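Local coordinates for protein methyl-coenzyme M reductase subunit beta (Methanosarcina barkeri, PDB 1E6Y) that forms part of the methyl-coenzyme M reductase complex, which uses coenzyme B to release methane from methyl-coenzyme M in the final step of methanogenesis, at residues K87-D92 against I110-S115; G276-D281 against P297-C302. One frame throughout, in Å; residues are numbered along the deposited sequence.

Contact 1: residues K87-D92 against I110-S115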
loop_
_atom_site.group_PDB
_atom_site.type_symbol
_atom_site.label_atom_id
_atom_site.label_comp_id
_atom_site.label_asym_id
_atom_site.label_seq_id
_atom_site.Cartn_x
_atom_site.Cartn_y
_atom_site.Cartn_z
ATOM N N LYS E 87 -4.636 2.947 37.096
ATOM C CA LYS E 87 -5.208 1.689 37.574
ATOM C C LYS E 87 -5.478 0.709 36.434
ATOM O O LYS E 87 -5.332 -0.503 36.600
ATOM C CB LYS E 87 -6.509 1.946 38.340
ATOM C CG LYS E 87 -6.321 2.590 39.707
ATOM C CD LYS E 87 -7.661 2.818 40.391
ATOM C CE LYS E 87 -7.500 3.638 41.660
ATOM N NZ LYS E 87 -8.815 3.953 42.288
ATOM N N LEU E 88 -5.865 1.242 35.279
ATOM C CA LEU E 88 -6.185 0.424 34.112
ATOM C C LEU E 88 -4.946 0.046 33.302
ATOM O O LEU E 88 -4.902 -1.019 32.687
ATOM C CB LEU E 88 -7.179 1.161 33.214
ATOM C CG LEU E 88 -8.574 1.360 33.806
ATOM C CD1 LEU E 88 -9.360 2.333 32.955
ATOM C CD2 LEU E 88 -9.288 0.021 33.898
ATOM N N VAL E 89 -3.957 0.936 33.282
ATOM C CA VAL E 89 -2.717 0.699 32.548
ATOM C C VAL E 89 -1.784 -0.264 33.285
ATOM O O VAL E 89 -1.119 -1.089 32.654
ATOM C CB VAL E 89 -1.967 2.029 32.273
ATOM C CG1 VAL E 89 -0.604 1.754 31.649
ATOM C CG2 VAL E 89 -2.788 2.908 31.349
ATOM N N GLN E 90 -1.755 -0.178 34.614
ATOM C CA GLN E 90 -0.852 -1.000 35.419
ATOM C C GLN E 90 -1.195 -2.484 35.323
ATOM O O GLN E 90 -2.322 -2.850 34.986
ATOM C CB GLN E 90 -0.876 -0.548 36.887
ATOM C CG GLN E 90 -2.122 -0.950 37.657
ATOM C CD GLN E 90 -1.980 -0.733 39.151
ATOM O OE1 GLN E 90 -1.119 0.024 39.606
ATOM N NE2 GLN E 90 -2.830 -1.394 39.925
ATOM N N VAL E 91 -0.186 -3.326 35.532
ATOM C CA VAL E 91 -0.342 -4.773 35.475
ATOM C C VAL E 91 -0.247 -5.383 36.873
ATOM O O VAL E 91 -1.069 -6.218 37.245
ATOM C CB VAL E 91 0.729 -5.412 34.546
ATOM C CG1 VAL E 91 0.746 -6.923 34.713
ATOM C CG2 VAL E 91 0.464 -5.044 33.086
ATOM N N ASP E 92 0.768 -4.978 37.621
ATOM C CA ASP E 92 0.923 -5.389 39.017
ATOM C C ASP E 92 0.882 -4.147 39.895
ATOM O O ASP E 92 1.357 -3.086 39.499
ATOM C CB ASP E 92 2.258 -6.126 39.234
ATOM C CG ASP E 92 2.525 -7.187 38.181
ATOM O OD1 ASP E 92 1.681 -8.089 38.004
ATOM O OD2 ASP E 92 3.569 -7.091 37.502
ATOM N N ILE E 110 1.477 8.824 29.756
ATOM C CA ILE E 110 1.113 7.466 30.143
ATOM C C ILE E 110 2.250 6.519 29.806
ATOM O O ILE E 110 2.529 6.261 28.634
ATOM C CB ILE E 110 -0.169 6.982 29.423
ATOM C CG1 ILE E 110 -1.320 7.957 29.679
ATOM C CG2 ILE E 110 -0.549 5.581 29.916
ATOM C CD1 ILE E 110 -2.605 7.570 28.989
ATOM N N GLN E 111 2.957 6.072 30.837
ATOM C CA GLN E 111 4.005 5.076 30.672
ATOM C C GLN E 111 3.495 3.725 31.149
ATOM O O GLN E 111 3.200 3.546 32.334
ATOM C CB GLN E 111 5.253 5.475 31.465
ATOM C CG GLN E 111 5.690 6.909 31.228
ATOM C CD GLN E 111 7.082 7.187 31.743
ATOM O OE1 GLN E 111 7.278 7.430 32.933
ATOM N NE2 GLN E 111 8.061 7.165 30.845
ATOM N N SER E 112 3.276 2.821 30.199
ATOM C CA SER E 112 2.903 1.447 30.513
ATOM C C SER E 112 4.025 0.790 31.307
ATOM O O SER E 112 5.195 1.143 31.147
ATOM C CB SER E 112 2.659 0.657 29.223
ATOM O OG SER E 112 1.393 0.961 28.668
ATOM N N PRO E 113 3.685 -0.190 32.159
ATOM C CA PRO E 113 4.721 -1.014 32.789
ATOM C C PRO E 113 5.536 -1.772 31.745
ATOM O O PRO E 113 5.016 -2.122 30.684
ATOM C CB PRO E 113 3.925 -1.964 33.681
ATOM C CG PRO E 113 2.589 -2.063 33.008
ATOM C CD PRO E 113 2.330 -0.690 32.457
ATOM N N LYS E 114 6.806 -2.020 32.049
ATOM C CA LYS E 114 7.693 -2.759 31.152
ATOM C C LYS E 114 7.116 -4.108 30.740
ATOM O O LYS E 114 7.370 -4.583 29.637
ATOM C CB LYS E 114 9.065 -2.967 31.805
ATOM C CG LYS E 114 9.972 -1.763 31.688
ATOM C CD LYS E 114 11.226 -1.897 32.533
ATOM C CE LYS E 114 12.150 -0.707 32.291
ATOM N NZ LYS E 114 13.228 -0.561 33.311
ATOM N N SER E 115 6.288 -4.683 31.607
ATOM C CA SER E 115 5.667 -5.974 31.341
ATOM C C SER E 115 4.844 -6.004 30.049
ATOM O O SER E 115 4.777 -7.040 29.386
ATOM C CB SER E 115 4.788 -6.396 32.525
ATOM O OG SER E 115 3.766 -5.447 32.775
HETATM O O HOH W 1 3.935 -4.959 35.621
#

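Contact 2: residues G276-D281 against P297-C302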
loop_
_atom_site.group_PDB
_atom_site.type_symbol
_atom_site.label_atom_id
_atom_site.label_comp_id
_atom_site.label_asym_id
_atom_site.label_seq_id
_atom_site.Cartn_x
_atom_site.Cartn_y
_atom_site.Cartn_z
ATOM N N GLY E 276 47.450 10.239 14.038
ATOM C CA GLY E 276 47.996 9.135 13.266
ATOM C C GLY E 276 46.940 8.306 12.554
ATOM O O GLY E 276 47.231 7.218 12.056
ATOM N N ILE E 277 45.719 8.827 12.485
ATOM C CA ILE E 277 44.610 8.113 11.858
ATOM C C ILE E 277 44.732 8.129 10.333
ATOM O O ILE E 277 44.339 7.171 9.666
ATOM C CB ILE E 277 43.248 8.720 12.284
ATOM C CG1 ILE E 277 43.064 8.560 13.795
ATOM C CG2 ILE E 277 42.101 8.033 11.548
ATOM C CD1 ILE E 277 41.926 9.377 14.360
ATOM N N ILE E 278 45.273 9.219 9.790
ATOM C CA ILE E 278 45.583 9.296 8.363
ATOM C C ILE E 278 47.022 9.750 8.120
ATOM O O ILE E 278 47.609 10.461 8.940
ATOM C CB ILE E 278 44.615 10.252 7.604
ATOM C CG1 ILE E 278 44.804 11.699 8.073
ATOM C CG2 ILE E 278 43.177 9.809 7.814
ATOM C CD1 ILE E 278 44.066 12.724 7.230
ATOM N N SER E 279 47.592 9.297 7.007
ATOM C CA SER E 279 48.956 9.646 6.619
ATOM C C SER E 279 48.984 9.953 5.130
ATOM O O SER E 279 48.126 9.485 4.381
ATOM C CB SER E 279 49.910 8.480 6.903
ATOM O OG SER E 279 49.962 8.179 8.285
ATOM N N VAL E 280 49.983 10.718 4.699
ATOM C CA VAL E 280 50.228 10.903 3.272
ATOM C C VAL E 280 50.602 9.556 2.662
ATOM O O VAL E 280 51.420 8.820 3.219
ATOM C CB VAL E 280 51.368 11.920 3.011
ATOM C CG1 VAL E 280 51.678 11.997 1.516
ATOM C CG2 VAL E 280 50.972 13.291 3.529
ATOM N N ASP E 281 49.880 9.180 1.610
ATOM C CA ASP E 281 50.113 7.928 0.896
ATOM C C ASP E 281 51.049 8.170 -0.286
ATOM O O ASP E 281 52.045 7.468 -0.462
ATOM C CB ASP E 281 48.777 7.357 0.402
ATOM C CG ASP E 281 48.918 5.992 -0.256
ATOM O OD1 ASP E 281 48.118 5.690 -1.168
ATOM O OD2 ASP E 281 49.796 5.205 0.157
ATOM N N PRO E 297 37.608 2.571 9.966
ATOM C CA PRO E 297 36.454 2.921 10.807
ATOM C C PRO E 297 36.677 4.160 11.682
ATOM O O PRO E 297 35.749 4.933 11.909
ATOM C CB PRO E 297 36.229 1.662 11.645
ATOM C CG PRO E 297 36.790 0.555 10.807
ATOM C CD PRO E 297 38.007 1.165 10.159
ATOM N N LYS E 298 37.912 4.373 12.132
ATOM C CA LYS E 298 38.232 5.562 12.921
ATOM C C LYS E 298 38.192 6.838 12.088
ATOM O O LYS E 298 37.730 7.876 12.558
ATOM C CB LYS E 298 39.608 5.424 13.567
ATOM C CG LYS E 298 39.552 5.048 15.029
ATOM C CD LYS E 298 40.775 5.559 15.755
ATOM C CE LYS E 298 40.691 5.246 17.223
ATOM N NZ LYS E 298 42.042 4.979 17.773
ATOM N N TRP E 299 38.710 6.766 10.866
ATOM C CA TRP E 299 38.624 7.890 9.940
ATOM C C TRP E 299 37.162 8.237 9.675
ATOM O O TRP E 299 36.786 9.408 9.665
ATOM C CB TRP E 299 39.327 7.564 8.616
ATOM C CG TRP E 299 39.002 8.546 7.526
ATOM C CD1 TRP E 299 38.310 8.293 6.376
ATOM C CD2 TRP E 299 39.256 9.956 7.541
ATOM N NE1 TRP E 299 38.108 9.459 5.677
ATOM C CE2 TRP E 299 38.680 10.496 6.368
ATOM C CE3 TRP E 299 39.911 10.818 8.433
ATOM C CZ2 TRP E 299 38.740 11.861 6.063
ATOM C CZ3 TRP E 299 39.968 12.177 8.130
ATOM C CH2 TRP E 299 39.385 12.683 6.952
ATOM N N ASN E 300 36.346 7.209 9.465
ATOM C CA ASN E 300 34.914 7.402 9.276
ATOM C C ASN E 300 34.286 8.130 10.462
ATOM O O ASN E 300 33.477 9.041 10.277
ATOM C CB ASN E 300 34.217 6.056 9.064
ATOM C CG ASN E 300 32.750 6.215 8.746
ATOM O OD1 ASN E 300 32.392 6.688 7.670
ATOM N ND2 ASN E 300 31.894 5.914 9.715
ATOM N N ALA E 301 34.697 7.762 11.674
ATOM C CA ALA E 301 34.241 8.444 12.884
ATOM C C ALA E 301 34.708 9.904 12.921
ATOM O O ALA E 301 33.957 10.788 13.336
ATOM C CB ALA E 301 34.730 7.701 14.120
ATOM N N CYS E 302 35.933 10.154 12.454
ATOM C CA CYS E 302 36.453 11.514 12.313
ATOM C C CYS E 302 35.589 12.337 11.363
ATOM O O CYS E 302 35.256 13.485 11.653
ATOM C CB CYS E 302 37.890 11.490 11.784
ATOM S SG CYS E 302 39.129 10.944 12.971
#

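Contact 1: residues K87-D92 against I110-S115
Helix 78-89 ends at Val89, whose one branch meets the end of strand 107-111 and the other the loop residue after it. With CG1 anti to the backbone N (chi1 174°), that methyl rests on Ser112, 3.7 Å from its OG, while CG2 meets CG2 of Ile110 at 3.8 Å, the two side chains crossing obliquely. Strand 107-111 belongs to a four-stranded antiparallel sheet. The ring of Pro113 comes in beside Val89, its CD 3.5 Å from Val89 O, an oxygen that accepts a hydrogen bond from Arg116. At Gln90 the chain leaves the helix, and the side chain turns off to Glu93. Val91, whose O is bonded by Arg27 of the second copy of this subunit, faces back: its CG2 lies 3.7 Å from Pro113 CG and 3.3 Å from OG of Ser115. The ring is thus shared by two valines, and an alanine at Pro113 would lose CG and CD and would probably loosen the packing of both. A water bridges the segments, donating to Asp92 OD2 and accepting from Ser115 OG, each at 2.9 Å. Direct contact between the segments is mostly buried van der Waals packing, with two serine hydroxyls beside the valine methyls.

Contact 2: residues G276-D281 against P297-C302
Gly276 closes helix 261-274 in a Schellman motif, its positive phi (77°) turning the chain out of the helix. Ile277 still has near-helical angles, and from Ile278 the backbone is extended as strand 278-283. The other segment lies within helix 296-318, marked by the bond from Cys302 N to Lys298 O. The backbones come nearest at Ile277 and Trp299, whose CA atoms are 6.3 Å apart, and contact is made by the side chains of Ile277, just before the strand, and Ile278, its first residue.

Ile277 is the largest contributor, splitting its branches along the helix. CG2, anti to the backbone N, lies against the main chain, 3.7 Å from Trp299 N and 4.1 Å from CB of Lys298. The other branch, extended at chi2 (167°), carries CD1 onward to the SG of Cys302 at 3.5 Å. One isoleucine thereby spans Lys298, Trp299 and Cys302, a full turn of the helix. Ile278 instead addresses the indole: its CG2 meets Trp299 CE3 at 3.5 Å, approaching the six-membered ring obliquely. Trp299 NE1 donates a hydrogen bond to Pro342 O, which would help to fix the ring's rotation.

The strand pairs antiparallel with strand 289-293 as a two-stranded hairpin that links helix 261-274 to helix 296-318, and Ala272 of the preceding helix touches both Ile278 and Trp299. Farther along the strand, Asp281 forms a salt bridge with Arg234 of the gamma subunit.

Overall arrangement
Contact 1 and contact 2 lie on opposite sides of the chain's centre, 48 Å apart between their centres and about 30 Å between nearest atoms, so neither touches the other. They follow in series along the chain: 87-92 with 110-115 falls in the N-terminal domain of the beta subunit, and 276-281 with 297-302 in the C-terminal one. Each joins a helix to a strand or its end, and each reaches a different neighbour, contact 1 the second copy of this subunit and contact 2 the gamma subunit. Both lie away from the coenzyme and F430 sites, where Tyr364 binds coenzyme M and Gly366 binds coenzyme B, and where Ser362, Ile363 and Tyr364 line the F430 pocket.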